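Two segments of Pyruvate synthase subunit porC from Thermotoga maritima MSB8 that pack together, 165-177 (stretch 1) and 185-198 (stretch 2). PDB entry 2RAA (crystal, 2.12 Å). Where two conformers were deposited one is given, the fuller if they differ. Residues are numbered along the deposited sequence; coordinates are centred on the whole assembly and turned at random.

Stretch 1 165-177: PLEAIEKRIEKMF
Stretch 2 185-198: VIDANKRALRRGYE

Two helical segments of one chain pack side by side. P165 leads into the first helix with phi/psi of -70/152. M176 is a selenomethionine. The second segment, 185-198, is helical throughout and belongs to a longer helix. Phi and psi stay near -65 and -40 through most of both helices; M176 is at -77/-12, and F177 has phi -112. The helices are roughly antiparallel: their N-to-C directions differ by 152° and their axes come within 9.6 Å. Three pairs set the register: L166 CA to R194 CA at 7.9 Å, E170 CA to K190 CA at 6.1 Å, and E174 CA to I186 CA at 6.3 Å. The contact buries 722 Å², summed over both sides.

Apolar packing forms the centre. Two side chains interlock as knobs in holes. I173 (m, t) points toward the second helix and sits among I186, N189, K190 and L193. I173 CG2 is 3.8 Å from N189 CB and 4.3 Å from I186 CG2; I173 CD1 is 4.1 Å from L193 CB. L193 (t, p) points back and sits among L166, I169, E170 and I173. L193 CD2 is 3.6 Å from L166 CD1, 3.7 Å from I169 CG2 and 3.7 Å from E170 CG. I169 (m, t) reaches L193 although its CA-to-CB bond points sideways.

Aromatic rings pack at both ends. L166 (t, p) places CD2 over one face of the Y197 ring, 3.9 Å from the centroid and 27° off the normal, a CH-pi contact. Y197 has chi1 t and chi2 -87°. At the other end, F177 (chi1 m, chi2 -84°) points toward the second helix. F177 CB lies 3.4 Å from I186 CG1, and F177 CE1 lies 4.1 Å from V185 CG1. I186 is m, t and V185 is t.

Charged pairs run along one side of this packing. E174 (m, t, chi3 13°) and K190 form a short salt bridge, OE2 to NZ 2.5 Å. Both leave their backbones sideways, and their ends come nearer the opposing helix. K190 has chi angles of -49°, -140°, -87° and -171°. E170 (m, t, chi3 8°) forms a long salt bridge to R194, OE2 to NE 3.6 Å. R194 has chi angles of -67°, -166°, -145° and 110°.

No hydrogen bond crosses between the segments. N189 (chi1 m, chi2 -101°) donates from ND2 to V185 O at 2.6 Å, within its own helix. N189 OD1 lies 3.7 Å from F177 CZ.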

ATOM      1  N   PRO A 165      -2.291  -0.228 -13.967  1.00 51.39           N
ATOM      2  CA  PRO A 165      -1.831   1.109 -14.364  1.00 52.70           C
ATOM      3  C   PRO A 165      -2.253   2.172 -13.364  1.00 50.17           C
ATOM      4  O   PRO A 165      -3.299   2.046 -12.739  1.00 50.19           O
ATOM      5  CB  PRO A 165      -2.533   1.352 -15.707  1.00 52.05           C
ATOM      6  CG  PRO A 165      -3.700   0.441 -15.716  1.00 57.49           C
ATOM      7  CD  PRO A 165      -3.306  -0.763 -14.895  1.00 53.07           C
ATOM      8  N   LEU A 166      -1.472   3.238 -13.269  1.00 50.69           N
ATOM      9  CA  LEU A 166      -1.783   4.320 -12.328  1.00 49.86           C
ATOM     10  C   LEU A 166      -3.121   5.020 -12.705  1.00 50.34           C
ATOM     11  O   LEU A 166      -3.946   5.369 -11.851  1.00 51.04           O
ATOM     12  CB  LEU A 166      -0.598   5.298 -12.247  1.00 49.57           C
ATOM     13  CG  LEU A 166      -0.503   6.195 -10.998  1.00 46.69           C
ATOM     14  CD1 LEU A 166      -0.298   5.420  -9.725  1.00 46.20           C
ATOM     15  CD2 LEU A 166       0.634   7.125 -11.170  1.00 55.22           C
ATOM     16  N   GLU A 167      -3.365   5.149 -13.997  1.00 51.59           N
ATOM     17  CA  GLU A 167      -4.601   5.755 -14.511  1.00 51.64           C
ATOM     18  C   GLU A 167      -5.849   5.041 -13.926  1.00 49.41           C
ATOM     19  O   GLU A 167      -6.865   5.679 -13.651  1.00 51.65           O
ATOM     20  CB  GLU A 167      -4.612   5.696 -16.061  1.00 53.99           C
ATOM     21  CG  GLU A 167      -3.209   5.688 -16.698  1.00 55.87           C
ATOM     22  N   ALA A 168      -5.777   3.729 -13.739  1.00 45.14           N
ATOM     23  CA  ALA A 168      -6.909   2.973 -13.172  1.00 47.11           C
ATOM     24  C   ALA A 168      -7.277   3.428 -11.743  1.00 45.84           C
ATOM     25  O   ALA A 168      -8.441   3.427 -11.363  1.00 47.12           O
ATOM     26  CB  ALA A 168      -6.609   1.486 -13.181  1.00 46.57           C
ATOM     27  N   ILE A 169      -6.276   3.792 -10.965  1.00 43.82           N
ATOM     28  CA  ILE A 169      -6.503   4.249  -9.599  1.00 44.51           C
ATOM     29  C   ILE A 169      -6.954   5.673  -9.625  1.00 45.53           C
ATOM     30  O   ILE A 169      -7.808   6.054  -8.860  1.00 46.63           O
ATOM     31  CB  ILE A 169      -5.283   4.026  -8.699  1.00 44.59           C
ATOM     32  CG1 ILE A 169      -5.087   2.519  -8.552  1.00 42.51           C
ATOM     33  CG2 ILE A 169      -5.488   4.681  -7.269  1.00 37.18           C
ATOM     34  CD1 ILE A 169      -3.867   2.167  -7.864  1.00 54.30           C
ATOM     35  N   GLU A 170      -6.434   6.446 -10.566  1.00 48.86           N
ATOM     36  CA  GLU A 170      -6.891   7.786 -10.737  1.00 51.24           C
ATOM     37  C   GLU A 170      -8.355   7.807 -11.126  1.00 51.65           C
ATOM     38  O   GLU A 170      -9.122   8.588 -10.566  1.00 51.84           O
ATOM     39  CB  GLU A 170      -6.031   8.497 -11.762  1.00 51.95           C
ATOM     40  CG  GLU A 170      -4.602   8.723 -11.266  1.00 60.38           C
ATOM     41  CD  GLU A 170      -3.712   9.422 -12.293  1.00 59.62           C
ATOM     42  OE1 GLU A 170      -4.242   9.870 -13.342  1.00 77.65           O
ATOM     43  OE2 GLU A 170      -2.485   9.524 -12.040  1.00 69.59           O
ATOM     44  N   LYS A 171      -8.757   6.954 -12.067  1.00 53.37           N
ATOM     45  CA  LYS A 171     -10.179   6.857 -12.478  1.00 54.46           C
ATOM     46  C   LYS A 171     -11.040   6.576 -11.239  1.00 54.47           C
ATOM     47  O   LYS A 171     -12.085   7.197 -11.028  1.00 52.88           O
ATOM     48  CB  LYS A 171     -10.410   5.788 -13.581  1.00 55.09           C
ATOM     49  CG  LYS A 171     -10.095   6.265 -15.037  1.00 53.47           C
ATOM     50  N   ARG A 172     -10.561   5.662 -10.408  1.00 52.85           N
ATOM     51  CA  ARG A 172     -11.193   5.367  -9.131  1.00 54.06           C
ATOM     52  C   ARG A 172     -11.211   6.541  -8.156  1.00 55.26           C
ATOM     53  O   ARG A 172     -12.211   6.760  -7.470  1.00 58.45           O
ATOM     54  CB  ARG A 172     -10.550   4.112  -8.501  1.00 53.44           C
ATOM     55  CG  ARG A 172     -11.391   2.890  -8.782  1.00 61.57           C
ATOM     56  CD  ARG A 172     -12.509   2.898  -7.757  1.00 72.29           C
ATOM     57  NE  ARG A 172     -13.832   2.604  -8.285  1.00 71.82           N
ATOM     58  CZ  ARG A 172     -14.942   2.707  -7.549  1.00 82.26           C
ATOM     59  NH1 ARG A 172     -14.894   3.087  -6.259  1.00 86.70           N
ATOM     60  NH2 ARG A 172     -16.113   2.432  -8.094  1.00 88.83           N
ATOM     61  N   ILE A 173     -10.128   7.309  -8.087  1.00 56.94           N
ATOM     62  CA  ILE A 173     -10.138   8.527  -7.265  1.00 56.39           C
ATOM     63  C   ILE A 173     -11.232   9.470  -7.774  1.00 56.51           C
ATOM     64  O   ILE A 173     -11.987  10.005  -6.975  1.00 54.10           O
ATOM     65  CB  ILE A 173      -8.752   9.207  -7.216  1.00 56.97           C
ATOM     66  CG1 ILE A 173      -7.779   8.343  -6.398  1.00 56.40           C
ATOM     67  CG2 ILE A 173      -8.840  10.595  -6.590  1.00 53.17           C
ATOM     68  CD1 ILE A 173      -6.336   8.859  -6.428  1.00 54.47           C
ATOM     69  N   GLU A 174     -11.343   9.619  -9.093  1.00 59.65           N
ATOM     70  CA  GLU A 174     -12.406  10.434  -9.715  1.00 63.37           C
ATOM     71  C   GLU A 174     -13.799   9.989  -9.252  1.00 64.40           C
ATOM     72  O   GLU A 174     -14.595  10.805  -8.815  1.00 63.54           O
ATOM     73  CB  GLU A 174     -12.321  10.372 -11.248  1.00 63.04           C
ATOM     74  CG  GLU A 174     -11.098  11.092 -11.881  1.00 70.12           C
ATOM     75  CD  GLU A 174     -10.786  10.663 -13.361  1.00 70.40           C
ATOM     76  OE1 GLU A 174     -11.629   9.988 -14.015  1.00 79.80           O
ATOM     77  OE2 GLU A 174      -9.678  11.003 -13.870  1.00 69.80           O
ATOM     78  N   LYS A 175     -14.070   8.686  -9.293  1.00 69.26           N
ATOM     79  CA  LYS A 175     -15.391   8.152  -8.907  1.00 71.49           C
ATOM     80  C   LYS A 175     -15.739   8.232  -7.406  1.00 76.25           C
ATOM     81  O   LYS A 175     -16.906   8.328  -7.069  1.00 76.87           O
ATOM     82  CB  LYS A 175     -15.585   6.702  -9.411  1.00 70.71           C
ATOM     83  CG  LYS A 175     -15.861   6.553 -10.924  1.00 65.59           C
HETATM   84  N   MSE A 176     -14.765   8.196  -6.504  1.00 81.11           N
HETATM   85  CA  MSE A 176     -15.077   8.252  -5.074  0.50 83.32           C
HETATM   86  C   MSE A 176     -15.441   9.667  -4.593  1.00 83.27           C
HETATM   87  O   MSE A 176     -15.958   9.841  -3.484  1.00 81.31           O
HETATM   88  CB  MSE A 176     -13.907   7.695  -4.263  0.50 83.34           C
HETATM   89  CG  MSE A 176     -13.595   6.239  -4.579  0.50 83.55           C
HETATM   90 SE   MSE A 176     -11.903   5.685  -3.812  0.38 89.46          SE
HETATM   91  CE  MSE A 176     -12.537   5.005  -1.990  0.50 88.06           C
ATOM     92  N   PHE A 177     -15.191  10.677  -5.429  1.00 83.91           N
ATOM     93  CA  PHE A 177     -15.469  12.075  -5.051  1.00 83.72           C
ATOM     94  C   PHE A 177     -16.609  12.707  -5.863  1.00 84.21           C
ATOM     95  O   PHE A 177     -16.637  12.640  -7.091  1.00 86.40           O
ATOM     96  CB  PHE A 177     -14.170  12.918  -5.138  1.00 82.03           C
ATOM     97  CG  PHE A 177     -13.108  12.554  -4.090  1.00 81.10           C
ATOM     98  CD1 PHE A 177     -13.152  13.081  -2.807  1.00 78.11           C
ATOM     99  CD2 PHE A 177     -12.063  11.685  -4.398  1.00 79.45           C
ATOM    100  CE1 PHE A 177     -12.187  12.733  -1.861  1.00 72.59           C
ATOM    101  CE2 PHE A 177     -11.095  11.342  -3.453  1.00 70.85           C
ATOM    102  CZ  PHE A 177     -11.163  11.860  -2.193  1.00 67.03           C
ATOM    103  N   VAL A 185     -10.214  19.045  -4.726  1.00 60.86           N
ATOM    104  CA  VAL A 185      -9.929  17.959  -3.799  1.00 59.24           C
ATOM    105  C   VAL A 185      -9.584  16.652  -4.532  1.00 58.82           C
ATOM    106  O   VAL A 185      -8.713  15.895  -4.092  1.00 58.47           O
ATOM    107  CB  VAL A 185     -11.081  17.740  -2.815  1.00 58.71           C
ATOM    108  CG1 VAL A 185     -10.771  16.586  -1.872  1.00 53.11           C
ATOM    109  CG2 VAL A 185     -11.299  19.006  -2.024  1.00 56.94           C
ATOM    110  N   ILE A 186     -10.253  16.404  -5.651  1.00 57.77           N
ATOM    111  CA  ILE A 186      -9.940  15.261  -6.490  1.00 57.65           C
ATOM    112  C   ILE A 186      -8.509  15.350  -6.981  1.00 56.91           C
ATOM    113  O   ILE A 186      -7.746  14.395  -6.863  1.00 57.85           O
ATOM    114  CB  ILE A 186     -10.882  15.148  -7.716  1.00 58.25           C
ATOM    115  CG1 ILE A 186     -12.306  14.848  -7.246  1.00 61.30           C
ATOM    116  CG2 ILE A 186     -10.421  14.030  -8.671  1.00 53.82           C
ATOM    117  CD1 ILE A 186     -13.296  14.560  -8.378  1.00 60.45           C
ATOM    118  N   ASP A 187      -8.135  16.505  -7.510  1.00 57.23           N
ATOM    119  CA  ASP A 187      -6.798  16.669  -8.079  1.00 56.91           C
ATOM    120  C   ASP A 187      -5.725  16.513  -7.017  1.00 53.85           C
ATOM    121  O   ASP A 187      -4.667  15.938  -7.277  1.00 56.39           O
ATOM    122  CB  ASP A 187      -6.674  18.017  -8.793  1.00 57.42           C
ATOM    123  CG  ASP A 187      -7.660  18.159  -9.962  1.00 59.74           C
ATOM    124  OD1 ASP A 187      -7.882  17.178 -10.715  1.00 53.48           O
ATOM    125  OD2 ASP A 187      -8.198  19.272 -10.126  1.00 65.93           O
ATOM    126  N   ALA A 188      -6.014  17.004  -5.822  1.00 50.93           N
ATOM    127  CA  ALA A 188      -5.073  16.919  -4.717  1.00 49.36           C
ATOM    128  C   ALA A 188      -4.804  15.460  -4.408  1.00 47.34           C
ATOM    129  O   ALA A 188      -3.654  15.069  -4.162  1.00 47.14           O
ATOM    130  CB  ALA A 188      -5.618  17.639  -3.484  1.00 47.43           C
ATOM    131  N   ASN A 189      -5.862  14.653  -4.421  1.00 46.09           N
ATOM    132  CA  ASN A 189      -5.697  13.235  -4.127  1.00 46.00           C
ATOM    133  C   ASN A 189      -4.921  12.520  -5.239  1.00 46.70           C
ATOM    134  O   ASN A 189      -4.165  11.556  -4.986  1.00 47.52           O
ATOM    135  CB  ASN A 189      -7.045  12.565  -3.874  1.00 44.32           C
ATOM    136  CG  ASN A 189      -7.598  12.876  -2.497  1.00 47.86           C
ATOM    137  OD1 ASN A 189      -7.499  12.055  -1.583  1.00 43.65           O
ATOM    138  ND2 ASN A 189      -8.165  14.076  -2.330  1.00 41.46           N
ATOM    139  N   LYS A 190      -5.089  12.982  -6.473  1.00 47.47           N
ATOM    140  CA  LYS A 190      -4.396  12.344  -7.601  1.00 49.67           C
ATOM    141  C   LYS A 190      -2.939  12.707  -7.540  1.00 50.20           C
ATOM    142  O   LYS A 190      -2.094  11.891  -7.881  1.00 50.67           O
ATOM    143  CB  LYS A 190      -4.999  12.727  -8.975  1.00 52.10           C
ATOM    144  CG  LYS A 190      -6.542  12.573  -9.029  1.00 56.70           C
ATOM    145  CD  LYS A 190      -7.108  12.006 -10.321  1.00 57.74           C
ATOM    146  CE  LYS A 190      -7.376  13.032 -11.386  1.00 61.84           C
ATOM    147  NZ  LYS A 190      -8.124  12.362 -12.498  1.00 62.09           N
ATOM    148  N   ARG A 191      -2.643  13.939  -7.117  1.00 50.02           N
ATOM    149  CA  ARG A 191      -1.256  14.348  -6.921  1.00 49.99           C
ATOM    150  C   ARG A 191      -0.614  13.522  -5.826  1.00 48.19           C
ATOM    151  O   ARG A 191       0.536  13.164  -5.921  1.00 48.74           O
ATOM    152  CB  ARG A 191      -1.154  15.803  -6.536  1.00 50.82           C
ATOM    153  CG  ARG A 191      -1.366  16.755  -7.671  1.00 57.95           C
ATOM    154  CD  ARG A 191      -0.924  18.158  -7.260  1.00 62.74           C
ATOM    155  NE  ARG A 191      -1.901  18.850  -6.415  1.00 67.75           N
ATOM    156  CZ  ARG A 191      -2.966  19.493  -6.888  1.00 68.14           C
ATOM    157  NH1 ARG A 191      -3.207  19.523  -8.194  1.00 70.20           N
ATOM    158  NH2 ARG A 191      -3.802  20.099  -6.055  1.00 67.74           N
ATOM    159  N   ALA A 192      -1.353  13.249  -4.768  1.00 50.67           N
ATOM    160  CA  ALA A 192      -0.825  12.436  -3.672  1.00 51.28           C
ATOM    161  C   ALA A 192      -0.475  11.042  -4.208  1.00 51.90           C
ATOM    162  O   ALA A 192       0.579  10.493  -3.895  1.00 53.26           O
ATOM    163  CB  ALA A 192      -1.828  12.383  -2.510  1.00 48.02           C
ATOM    164  N   LEU A 193      -1.326  10.491  -5.076  1.00 52.79           N
ATOM    165  CA  LEU A 193      -1.057   9.173  -5.647  1.00 50.04           C
ATOM    166  C   LEU A 193       0.198   9.237  -6.531  1.00 50.18           C
ATOM    167  O   LEU A 193       1.115   8.468  -6.338  1.00 46.95           O
ATOM    168  CB  LEU A 193      -2.269   8.634  -6.403  1.00 48.15           C
ATOM    169  CG  LEU A 193      -2.068   7.286  -7.117  1.00 48.79           C
ATOM    170  CD1 LEU A 193      -2.226   6.046  -6.179  1.00 47.45           C
ATOM    171  CD2 LEU A 193      -3.032   7.228  -8.254  1.00 42.59           C
ATOM    172  N   ARG A 194       0.237  10.204  -7.448  1.00 52.64           N
ATOM    173  CA  ARG A 194       1.361  10.396  -8.340  1.00 54.54           C
ATOM    174  C   ARG A 194       2.683  10.595  -7.607  1.00 51.67           C
ATOM    175  O   ARG A 194       3.672   9.985  -7.988  1.00 49.32           O
ATOM    176  CB  ARG A 194       1.121  11.592  -9.250  1.00 55.51           C
ATOM    177  CG  ARG A 194      -0.017  11.414 -10.262  1.00 61.76           C
ATOM    178  CD  ARG A 194       0.044  12.509 -11.334  1.00 63.41           C
ATOM    179  NE  ARG A 194      -1.279  12.952 -11.804  1.00 76.21           N
ATOM    180  CZ  ARG A 194      -1.844  14.142 -11.549  1.00 83.55           C
ATOM    181  NH1 ARG A 194      -1.228  15.077 -10.816  1.00 89.08           N
ATOM    182  NH2 ARG A 194      -3.050  14.414 -12.050  1.00 84.19           N
ATOM    183  N   ARG A 195       2.709  11.463  -6.586  1.00 46.28           N
ATOM    184  CA  ARG A 195       3.925  11.685  -5.845  1.00 47.65           C
ATOM    185  C   ARG A 195       4.418  10.448  -5.079  1.00 47.13           C
ATOM    186  O   ARG A 195       5.630  10.296  -4.892  1.00 46.47           O
ATOM    187  CB  ARG A 195       3.826  12.927  -4.921  1.00 49.30           C
ATOM    188  CG  ARG A 195       4.125  14.278  -5.656  1.00 56.21           C
ATOM    189  CD  ARG A 195       4.335  15.423  -4.653  1.00 56.98           C
ATOM    190  NE  ARG A 195       5.490  15.202  -3.752  1.00 69.80           N
ATOM    191  CZ  ARG A 195       5.667  15.811  -2.572  1.00 64.24           C
ATOM    192  NH1 ARG A 195       4.746  16.654  -2.134  1.00 68.46           N
ATOM    193  NH2 ARG A 195       6.736  15.543  -1.802  1.00 58.43           N
ATOM    194  N   GLY A 196       3.530   9.571  -4.595  1.00 47.27           N
ATOM    195  CA  GLY A 196       4.009   8.302  -4.000  1.00 43.96           C
ATOM    196  C   GLY A 196       4.580   7.413  -5.128  1.00 47.41           C
ATOM    197  O   GLY A 196       5.561   6.687  -4.950  1.00 47.21           O
ATOM    198  N   TYR A 197       3.952   7.462  -6.286  1.00 45.25           N
ATOM    199  CA  TYR A 197       4.418   6.689  -7.460  1.00 49.39           C
ATOM    200  C   TYR A 197       5.824   7.121  -7.823  1.00 51.32           C
ATOM    201  O   TYR A 197       6.725   6.295  -7.858  1.00 52.82           O
ATOM    202  CB  TYR A 197       3.489   6.898  -8.641  1.00 50.77           C
ATOM    203  CG  TYR A 197       3.885   6.189  -9.919  1.00 46.70           C
ATOM    204  CD1 TYR A 197       4.754   6.783 -10.807  1.00 52.22           C
ATOM    205  CD2 TYR A 197       3.356   4.954 -10.249  1.00 55.74           C
ATOM    206  CE1 TYR A 197       5.111   6.175 -12.001  1.00 55.25           C
ATOM    207  CE2 TYR A 197       3.706   4.318 -11.440  1.00 49.74           C
ATOM    208  CZ  TYR A 197       4.599   4.939 -12.318  1.00 57.74           C
ATOM    209  OH  TYR A 197       4.985   4.345 -13.531  1.00 53.65           O
ATOM    210  N   GLU A 198       6.014   8.431  -8.001  1.00 50.86           N
ATOM    211  CA  GLU A 198       7.315   9.026  -8.352  1.00 48.74           C
ATOM    212  C   GLU A 198       8.423   8.891  -7.330  1.00 49.03           C
ATOM    213  O   GLU A 198       9.562   8.619  -7.690  1.00 46.54           O
ATOM    214  CB  GLU A 198       7.123  10.515  -8.608  1.00 50.99           C
ATOM    215  CG  GLU A 198       6.409  10.799  -9.911  1.00 60.32           C
ATOM    216  CD  GLU A 198       5.754  12.161  -9.975  1.00 71.29           C
ATOM    217  OE1 GLU A 198       5.983  13.043  -9.085  1.00 76.07           O
ATOM    218  OE2 GLU A 198       4.986  12.325 -10.951  1.00 80.13           O
TER